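Long-range contacts in putative enoyl-CoA hydratase (PDB 3GKB), which probably belongs to the crotonase-like enzymes that act on acyl-CoA thioesters, although its own reaction and substrate are not established: residues V55-S60 with V108-L113; D129-A134 with W188-L193; K116-G121 with A265-L270. One frame throughout, in Å; residues are numbered along the deposited sequence.

Contact 1: V55-S60 with V108-L113; sequences VIVFSS and VTIVKL
V108 opens the pairing: its carbonyl O takes the amide of I56 (N to O, 2.8 Å), and its CB lies 4.3 Å from CG2 of V55. T109 turns to the other face of the sheet, beside F58, whose CE2 comes edge-on to within 4.1 Å of T109 CB. The hydroxyl of T109 goes on to the backbone N of D129. I110 is gripped at both backbone atoms, giving its N-H to I56 O and accepting from F58 N (N to I110 O, 2.9 Å). With CG1 anti to the carbonyl carbon (chi1 -61°), its chain runs back so that CD1 meets V55 CG1 at 3.7 Å. V111 sets CG2 obliquely against F58 CD2, while F124 meets the same ring edge-to-face. K112 closes the ladder with a nearly straight bond, N to F58 O at 3.0 Å. Its chain bends at chi3 (71°), laying CE against S59 CB (3.7 Å); NZ salt-bridges D199 and shares a water with S59 OG. A second water joins K112 O to S60 N where the strands part. Helix 195-210 packs on the V55, V57 and V108 face. This is a parallel strand pair at the heart of the crotonase-fold sheet.

Contact 2: D129-A134 with W188-L193; sequences DMAFAA and WINRAL
The F132 ring meets three side chains of segment 188-193, R191 and L193 on the strand and N190 just before it. R191 CB sits at its edge, in the ring plane, 3.9 Å from CD1; N190 CB approaches CE1 and L193 CD1 approaches CD1, both obliquely. Y201 of helix 195-210 also meets the ring, planes about 60° apart. The N190 amide is turned 49° from the ring and comes up against M130 CB. All this belongs to the outer parallel pair of the crotonase-fold sheet within this chain, where strand 191-193 lies along strand 130-134. The ladder proper holds A133 N to R191 O at 3.0 Å and L193 N to A133 O at 2.8 Å. One step earlier a side chain stands in for backbone: N190 brings OD1 to 3.0 Å from A131 N, which sits 56° out of the plane of the N190 side-chain carbonyl. The same OD1 accepts from R162, so two donors fix this buried amide. A131 O in turn takes N190 N at 2.9 Å and, weakly, R191 N. R191 bends away from the pair to Y186 and E170 of the second subunit, and D129 salt-bridges R165 of that subunit as well as K221 of its own chain; these bonds tie both segments to the second subunit. On the sheet face turned to helices 120-127 and 180-186, I189 CD1 presses A133 CB at 3.4 Å, a close methyl-to-methyl approach.

Contact 3: K116-G121 with A265-L270; sequences KARGGG and AGERDL
An arginine from the strand-to-helix turn of the crotonase fold, R118, reaches the peptide carbonyls of E267 and R268 at the junction of the two C-terminal helices, 264-268 and 270-280. In crotonase relatives the glycine-rich start of the following helix, here G119-G121, usually supplies an oxyanion-hole N-H, and the same role is likely in this protein. R118 holds the turn on its own side by accepting G121 N at its backbone O (2.8 Å). Its side chain leaves with CG anti to the carbonyl carbon (chi1 -62°) and runs extended to NE, which carries the guanidinium to the helix junction. NH2 bonds R268 O at 3.1 Å; the oxygen lies in the guanidinium plane, but the donor sits 58° out of the carbonyl plane. NH1 makes a weak, bent bond to E267 O (2.8 Å). L270 packs CB 3.9 Å above the centre of the guanidinium. A water in the plane of the group takes a hydrogen from NH1 at 2.8 Å and gives one to E267 OE1 at 2.7 Å, a bridge between opposite charges that do not touch directly. NE salt-bridges E271, and E267 OE2 bonds H69 and the N of Q262, so the polar ends on both sides are held. Alongside, K116 lays CE 3.4 Å from R268 O. Strand 116-118 pairs in parallel with strand 139-141, K116 also bonds the backbone of E64 and F66, and the K116 and R118 side chains extend to the C-terminal helices, where L270 also leans on H69 and I143.

Overall arrangement
Contacts 1 and 2 are two strand pairs of one sheet, linked because strands 108-113 and 130-134 are neighbours in it; their centres are 10 Å apart, and the run 55-60, 108-113, 130-134, 191-193 is parallel throughout. Contact 3 lies about 19 Å from the centre of contact 1 and 18 Å from that of contact 2, on the smaller sheet that includes strand 116-118. Along the chain, 108-113 leads straight into 116-121, whose helix 120-127 returns to 129-134; both segments of contact 2 fall between those of contact 3. Contact 3 brings the C-terminal helices to the strand leading into the glycine-rich turn, which probably belongs to the active site, as in crotonase relatives.

Contact 1: V55-S60 with V108-L113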
loop_
_atom_site.group_PDB
_atom_site.type_symbol
_atom_site.label_atom_id
_atom_site.label_comp_id
_atom_site.label_asym_id
_atom_site.label_seq_id
_atom_site.Cartn_x
_atom_site.Cartn_y
_atom_site.Cartn_z
ATOM N N VAL B 55 2.483 20.808 16.973
ATOM C CA VAL B 55 1.556 20.291 15.956
ATOM C C VAL B 55 1.105 21.470 15.145
ATOM O O VAL B 55 0.876 22.562 15.710
ATOM C CB VAL B 55 0.324 19.572 16.593
ATOM C CG1 VAL B 55 -0.671 19.115 15.519
ATOM C CG2 VAL B 55 0.799 18.377 17.477
ATOM N N ILE B 56 0.949 21.270 13.830
ATOM C CA ILE B 56 0.361 22.297 12.942
ATOM C C ILE B 56 -0.833 21.668 12.211
ATOM O O ILE B 56 -0.718 20.559 11.671
ATOM C CB ILE B 56 1.377 22.778 11.882
ATOM C CG1 ILE B 56 2.574 23.461 12.563
ATOM C CG2 ILE B 56 0.682 23.692 10.852
ATOM C CD1 ILE B 56 3.808 23.646 11.654
ATOM N N VAL B 57 -1.984 22.338 12.244
ATOM C CA VAL B 57 -3.174 21.862 11.541
ATOM C C VAL B 57 -3.534 22.872 10.448
ATOM O O VAL B 57 -3.746 24.061 10.728
ATOM C CB VAL B 57 -4.403 21.701 12.440
ATOM C CG1 VAL B 57 -5.594 21.134 11.596
ATOM C CG2 VAL B 57 -4.129 20.779 13.638
ATOM N N PHE B 58 -3.602 22.391 9.217
ATOM C CA PHE B 58 -4.000 23.202 8.079
ATOM C C PHE B 58 -5.463 22.978 7.784
ATOM O O PHE B 58 -5.912 21.831 7.681
ATOM C CB PHE B 58 -3.214 22.796 6.834
ATOM C CG PHE B 58 -1.732 22.941 6.948
ATOM C CD1 PHE B 58 -1.109 24.133 6.653
ATOM C CD2 PHE B 58 -0.945 21.872 7.304
ATOM C CE1 PHE B 58 0.284 24.247 6.714
ATOM C CE2 PHE B 58 0.427 22.003 7.384
ATOM C CZ PHE B 58 1.029 23.209 7.088
ATOM N N SER B 59 -6.193 24.075 7.620
ATOM C CA SER B 59 -7.597 24.007 7.244
ATOM C C SER B 59 -7.911 25.147 6.281
ATOM O O SER B 59 -7.095 26.040 6.041
ATOM C CB SER B 59 -8.504 24.042 8.487
ATOM O OG SER B 59 -8.449 25.314 9.125
ATOM N N SER B 60 -9.094 25.118 5.694
ATOM C CA SER B 60 -9.490 26.195 4.793
ATOM C C SER B 60 -10.657 27.045 5.316
ATOM O O SER B 60 -11.583 26.511 5.909
ATOM C CB SER B 60 -9.912 25.601 3.456
ATOM O OG SER B 60 -10.334 26.628 2.581
ATOM N N VAL B 108 4.486 17.938 13.947
ATOM C CA VAL B 108 3.573 17.019 13.253
ATOM C C VAL B 108 2.632 17.880 12.425
ATOM O O VAL B 108 2.067 18.859 12.947
ATOM C CB VAL B 108 2.749 16.206 14.254
ATOM C CG1 VAL B 108 1.682 15.351 13.505
ATOM C CG2 VAL B 108 3.671 15.350 15.131
ATOM N N THR B 109 2.479 17.567 11.136
ATOM C CA THR B 109 1.610 18.350 10.257
ATOM C C THR B 109 0.326 17.526 9.931
ATOM O O THR B 109 0.381 16.323 9.566
ATOM C CB THR B 109 2.327 18.729 8.966
ATOM O OG1 THR B 109 2.869 17.543 8.344
ATOM C CG2 THR B 109 3.477 19.742 9.242
ATOM N N ILE B 110 -0.828 18.166 10.118
ATOM C CA ILE B 110 -2.119 17.519 9.938
ATOM C C ILE B 110 -2.952 18.366 8.980
ATOM O O ILE B 110 -3.067 19.566 9.182
ATOM C CB ILE B 110 -2.881 17.398 11.294
ATOM C CG1 ILE B 110 -2.094 16.548 12.290
ATOM C CG2 ILE B 110 -4.287 16.780 11.079
ATOM C CD1 ILE B 110 -2.668 16.590 13.746
ATOM N N VAL B 111 -3.521 17.756 7.945
ATOM C CA VAL B 111 -4.455 18.478 7.050
ATOM C C VAL B 111 -5.880 18.028 7.366
ATOM O O VAL B 111 -6.155 16.828 7.478
ATOM C CB VAL B 111 -4.151 18.224 5.546
ATOM C CG1 VAL B 111 -5.334 18.681 4.648
ATOM C CG2 VAL B 111 -2.817 18.924 5.111
ATOM N N LYS B 112 -6.756 19.003 7.562
ATOM C CA LYS B 112 -8.190 18.790 7.678
ATOM C C LYS B 112 -8.848 19.201 6.358
ATOM O O LYS B 112 -8.956 20.413 6.069
ATOM C CB LYS B 112 -8.755 19.627 8.814
ATOM C CG LYS B 112 -10.260 19.492 8.960
ATOM C CD LYS B 112 -10.754 20.114 10.269
ATOM C CE LYS B 112 -10.668 21.610 10.260
ATOM N NZ LYS B 112 -11.290 22.239 11.485
ATOM N N LEU B 113 -9.293 18.209 5.591
ATOM C CA LEU B 113 -9.811 18.412 4.240
ATOM C C LEU B 113 -11.322 18.234 4.214
ATOM O O LEU B 113 -11.830 17.114 4.288
ATOM C CB LEU B 113 -9.148 17.437 3.254
ATOM C CG LEU B 113 -9.608 17.552 1.786
ATOM C CD1 LEU B 113 -9.145 18.923 1.212
ATOM C CD2 LEU B 113 -9.113 16.409 0.930
HETATM O O HOH W 1 -10.801 25.099 10.446
HETATM O O HOH W 2 -10.571 22.603 5.899
#

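Contact 2: D129-A134 with W188-L193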
loop_
_atom_site.group_PDB
_atom_site.type_symbol
_atom_site.label_atom_id
_atom_site.label_comp_id
_atom_site.label_asym_id
_atom_site.label_seq_id
_atom_site.Cartn_x
_atom_site.Cartn_y
_atom_site.Cartn_z
ATOM N N ASP B 129 2.072 15.091 7.235
ATOM C CA ASP B 129 2.236 13.829 7.935
ATOM C C ASP B 129 0.952 13.010 7.936
ATOM O O ASP B 129 0.973 11.776 7.780
ATOM C CB ASP B 129 2.710 14.014 9.375
ATOM C CG ASP B 129 4.106 14.615 9.473
ATOM O OD1 ASP B 129 4.937 14.454 8.546
ATOM O OD2 ASP B 129 4.354 15.273 10.520
ATOM N N MET B 130 -0.183 13.688 8.118
ATOM C CA MET B 130 -1.469 12.983 8.098
ATOM C C MET B 130 -2.567 13.892 7.557
ATOM O O MET B 130 -2.507 15.136 7.717
ATOM C CB MET B 130 -1.833 12.366 9.490
ATOM C CG MET B 130 -1.782 13.229 10.719
ATOM S SD MET B 130 -1.739 12.311 12.372
ATOM C CE MET B 130 -0.013 12.044 12.626
ATOM N N ALA B 131 -3.545 13.282 6.886
ATOM C CA ALA B 131 -4.649 14.001 6.278
ATOM C C ALA B 131 -5.949 13.237 6.586
ATOM O O ALA B 131 -6.038 12.013 6.372
ATOM C CB ALA B 131 -4.478 14.099 4.788
ATOM N N PHE B 132 -6.931 13.985 7.061
ATOM C CA PHE B 132 -8.263 13.473 7.416
ATOM C C PHE B 132 -9.269 14.273 6.591
ATOM O O PHE B 132 -9.209 15.520 6.577
ATOM C CB PHE B 132 -8.528 13.661 8.924
ATOM C CG PHE B 132 -7.525 12.938 9.796
ATOM C CD1 PHE B 132 -7.559 11.554 9.879
ATOM C CD2 PHE B 132 -6.494 13.616 10.453
ATOM C CE1 PHE B 132 -6.614 10.856 10.664
ATOM C CE2 PHE B 132 -5.564 12.924 11.239
ATOM C CZ PHE B 132 -5.629 11.535 11.316
ATOM N N ALA B 133 -10.202 13.575 5.934
ATOM C CA ALA B 133 -11.123 14.209 4.981
ATOM C C ALA B 133 -12.598 13.898 5.261
ATOM O O ALA B 133 -12.942 12.816 5.737
ATOM C CB ALA B 133 -10.784 13.812 3.526
ATOM N N ALA B 134 -13.454 14.860 4.938
ATOM C CA ALA B 134 -14.910 14.722 5.092
ATOM C C ALA B 134 -15.476 13.779 3.993
ATOM O O ALA B 134 -15.382 14.068 2.779
ATOM C CB ALA B 134 -15.566 16.099 4.980
ATOM N N TRP B 188 -4.014 7.608 -0.210
ATOM C CA TRP B 188 -3.653 9.001 -0.575
ATOM C C TRP B 188 -3.824 9.927 0.630
ATOM O O TRP B 188 -3.049 10.871 0.832
ATOM C CB TRP B 188 -4.547 9.461 -1.715
ATOM C CG TRP B 188 -4.104 10.638 -2.525
ATOM C CD1 TRP B 188 -3.010 11.440 -2.325
ATOM C CD2 TRP B 188 -4.774 11.160 -3.672
ATOM N NE1 TRP B 188 -2.959 12.416 -3.295
ATOM C CE2 TRP B 188 -4.019 12.252 -4.145
ATOM C CE3 TRP B 188 -5.919 10.782 -4.374
ATOM C CZ2 TRP B 188 -4.383 12.977 -5.279
ATOM C CZ3 TRP B 188 -6.284 11.516 -5.499
ATOM C CH2 TRP B 188 -5.529 12.604 -5.923
ATOM N N ILE B 189 -4.829 9.629 1.438
ATOM C CA ILE B 189 -5.009 10.280 2.738
ATOM C C ILE B 189 -5.150 9.219 3.818
ATOM O O ILE B 189 -5.310 8.024 3.524
ATOM C CB ILE B 189 -6.259 11.196 2.764
ATOM C CG1 ILE B 189 -7.534 10.363 2.553
ATOM C CG2 ILE B 189 -6.124 12.296 1.742
ATOM C CD1 ILE B 189 -8.838 11.173 2.576
ATOM N N ASN B 190 -5.141 9.629 5.083
ATOM C CA ASN B 190 -5.157 8.662 6.169
ATOM C C ASN B 190 -6.543 8.062 6.390
ATOM O O ASN B 190 -6.681 6.839 6.568
ATOM C CB ASN B 190 -4.665 9.279 7.489
ATOM C CG ASN B 190 -3.194 9.624 7.453
ATOM O OD1 ASN B 190 -2.750 10.405 6.615
ATOM N ND2 ASN B 190 -2.424 9.045 8.381
ATOM N N ARG B 191 -7.564 8.907 6.381
ATOM C CA ARG B 191 -8.918 8.472 6.755
ATOM C C ARG B 191 -9.968 9.410 6.227
ATOM O O ARG B 191 -9.729 10.599 6.167
ATOM C CB ARG B 191 -9.049 8.364 8.279
ATOM C CG ARG B 191 -10.125 7.368 8.759
ATOM C CD ARG B 191 -9.491 6.002 8.928
ATOM N NE ARG B 191 -8.515 6.011 10.014
ATOM C CZ ARG B 191 -8.789 5.947 11.308
ATOM N NH1 ARG B 191 -10.043 5.798 11.756
ATOM N NH2 ARG B 191 -7.790 6.002 12.173
ATOM N N ALA B 192 -11.130 8.851 5.858
ATOM C CA ALA B 192 -12.344 9.599 5.577
ATOM C C ALA B 192 -13.269 9.423 6.768
ATOM O O ALA B 192 -13.478 8.270 7.257
ATOM C CB ALA B 192 -13.025 9.099 4.314
ATOM N N LEU B 193 -13.821 10.549 7.211
ATOM C CA LEU B 193 -14.675 10.626 8.396
ATOM C C LEU B 193 -15.940 11.408 8.075
ATOM O O LEU B 193 -15.943 12.221 7.176
ATOM C CB LEU B 193 -13.909 11.318 9.536
ATOM C CG LEU B 193 -12.703 10.494 10.015
ATOM C CD1 LEU B 193 -11.665 11.374 10.652
ATOM C CD2 LEU B 193 -13.169 9.337 10.923
#

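Contact 3: K116-G121 with A265-L270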
loop_
_atom_site.group_PDB
_atom_site.type_symbol
_atom_site.label_atom_id
_atom_site.label_comp_id
_atom_site.label_asym_id
_atom_site.label_seq_id
_atom_site.Cartn_x
_atom_site.Cartn_y
_atom_site.Cartn_z
ATOM N N LYS B 116 -12.651 20.618 -1.828
ATOM C CA LYS B 116 -11.883 20.173 -2.982
ATOM C C LYS B 116 -10.461 20.733 -2.997
ATOM O O LYS B 116 -10.240 21.935 -2.757
ATOM C CB LYS B 116 -12.587 20.562 -4.289
ATOM C CG LYS B 116 -13.923 19.879 -4.498
ATOM C CD LYS B 116 -14.740 20.641 -5.510
ATOM C CE LYS B 116 -16.040 19.949 -5.869
ATOM N NZ LYS B 116 -16.946 19.882 -4.708
ATOM N N ALA B 117 -9.519 19.840 -3.314
ATOM C CA ALA B 117 -8.118 20.194 -3.504
ATOM C C ALA B 117 -7.645 19.540 -4.787
ATOM O O ALA B 117 -7.779 18.337 -4.951
ATOM C CB ALA B 117 -7.264 19.716 -2.309
ATOM N N ARG B 118 -7.143 20.345 -5.714
ATOM C CA ARG B 118 -6.672 19.843 -6.978
ATOM C C ARG B 118 -5.270 20.361 -7.305
ATOM O O ARG B 118 -4.816 21.400 -6.782
ATOM C CB ARG B 118 -7.613 20.179 -8.121
ATOM C CG ARG B 118 -9.006 19.599 -8.006
ATOM C CD ARG B 118 -9.777 19.994 -9.222
ATOM N NE ARG B 118 -11.150 19.502 -9.334
ATOM C CZ ARG B 118 -12.244 20.191 -8.990
ATOM N NH1 ARG B 118 -12.144 21.361 -8.398
ATOM N NH2 ARG B 118 -13.457 19.693 -9.246
ATOM N N GLY B 119 -4.583 19.609 -8.155
ATOM C CA GLY B 119 -3.216 19.936 -8.574
ATOM C C GLY B 119 -2.285 20.157 -7.413
ATOM O O GLY B 119 -2.171 19.312 -6.516
ATOM N N GLY B 120 -1.666 21.327 -7.388
ATOM C CA GLY B 120 -0.822 21.704 -6.270
ATOM C C GLY B 120 -1.494 21.653 -4.906
ATOM O O GLY B 120 -0.827 21.404 -3.900
ATOM N N GLY B 121 -2.808 21.885 -4.857
ATOM C CA GLY B 121 -3.558 21.706 -3.605
ATOM C C GLY B 121 -3.571 20.254 -3.171
ATOM O O GLY B 121 -3.482 19.944 -1.968
ATOM N N ALA B 265 -17.890 28.806 -9.817
ATOM C CA ALA B 265 -18.669 27.909 -10.779
ATOM C C ALA B 265 -17.764 27.069 -11.694
ATOM O O ALA B 265 -18.055 25.893 -11.972
ATOM C CB ALA B 265 -19.658 28.725 -11.591
ATOM N N GLY B 266 -16.680 27.679 -12.161
ATOM C CA GLY B 266 -15.720 27.031 -13.042
ATOM C C GLY B 266 -14.935 25.953 -12.329
ATOM O O GLY B 266 -14.663 24.888 -12.885
ATOM N N GLU B 267 -14.574 26.204 -11.075
ATOM C CA GLU B 267 -13.805 25.214 -10.313
ATOM C C GLU B 267 -14.628 24.039 -9.796
ATOM O O GLU B 267 -14.083 22.976 -9.518
ATOM C CB GLU B 267 -13.110 25.880 -9.133
ATOM C CG GLU B 267 -12.049 26.896 -9.521
ATOM C CD GLU B 267 -10.744 26.262 -10.005
ATOM O OE1 GLU B 267 -10.351 25.187 -9.509
ATOM O OE2 GLU B 267 -10.097 26.852 -10.876
ATOM N N ARG B 268 -15.938 24.195 -9.667
ATOM C CA ARG B 268 -16.746 23.154 -9.057
ATOM C C ARG B 268 -16.572 21.805 -9.799
ATOM O O ARG B 268 -16.315 20.775 -9.172
ATOM C CB ARG B 268 -18.224 23.556 -9.008
ATOM C CG ARG B 268 -19.130 22.499 -8.317
ATOM C CD ARG B 268 -20.483 23.105 -7.867
ATOM N NE ARG B 268 -20.253 24.310 -7.071
ATOM C CZ ARG B 268 -20.729 25.528 -7.336
ATOM N NH1 ARG B 268 -21.547 25.764 -8.361
ATOM N NH2 ARG B 268 -20.407 26.535 -6.536
ATOM N N ASP B 269 -16.670 21.853 -11.134
ATOM C CA ASP B 269 -16.384 20.709 -11.993
ATOM C C ASP B 269 -15.268 21.095 -12.951
ATOM O O ASP B 269 -15.450 21.124 -14.174
ATOM C CB ASP B 269 -17.656 20.268 -12.774
ATOM C CG ASP B 269 -17.433 19.025 -13.676
ATOM O OD1 ASP B 269 -16.411 18.289 -13.529
ATOM O OD2 ASP B 269 -18.316 18.776 -14.544
ATOM N N LEU B 270 -14.093 21.378 -12.395
ATOM C CA LEU B 270 -12.965 21.789 -13.227
ATOM C C LEU B 270 -12.611 20.729 -14.273
ATOM O O LEU B 270 -12.137 21.071 -15.373
ATOM C CB LEU B 270 -11.747 22.173 -12.363
ATOM C CG LEU B 270 -10.541 22.801 -13.050
ATOM C CD1 LEU B 270 -10.935 24.137 -13.743
ATOM C CD2 LEU B 270 -9.396 23.005 -12.051
HETATM O O HOH W 3 -10.061 23.088 -7.826
#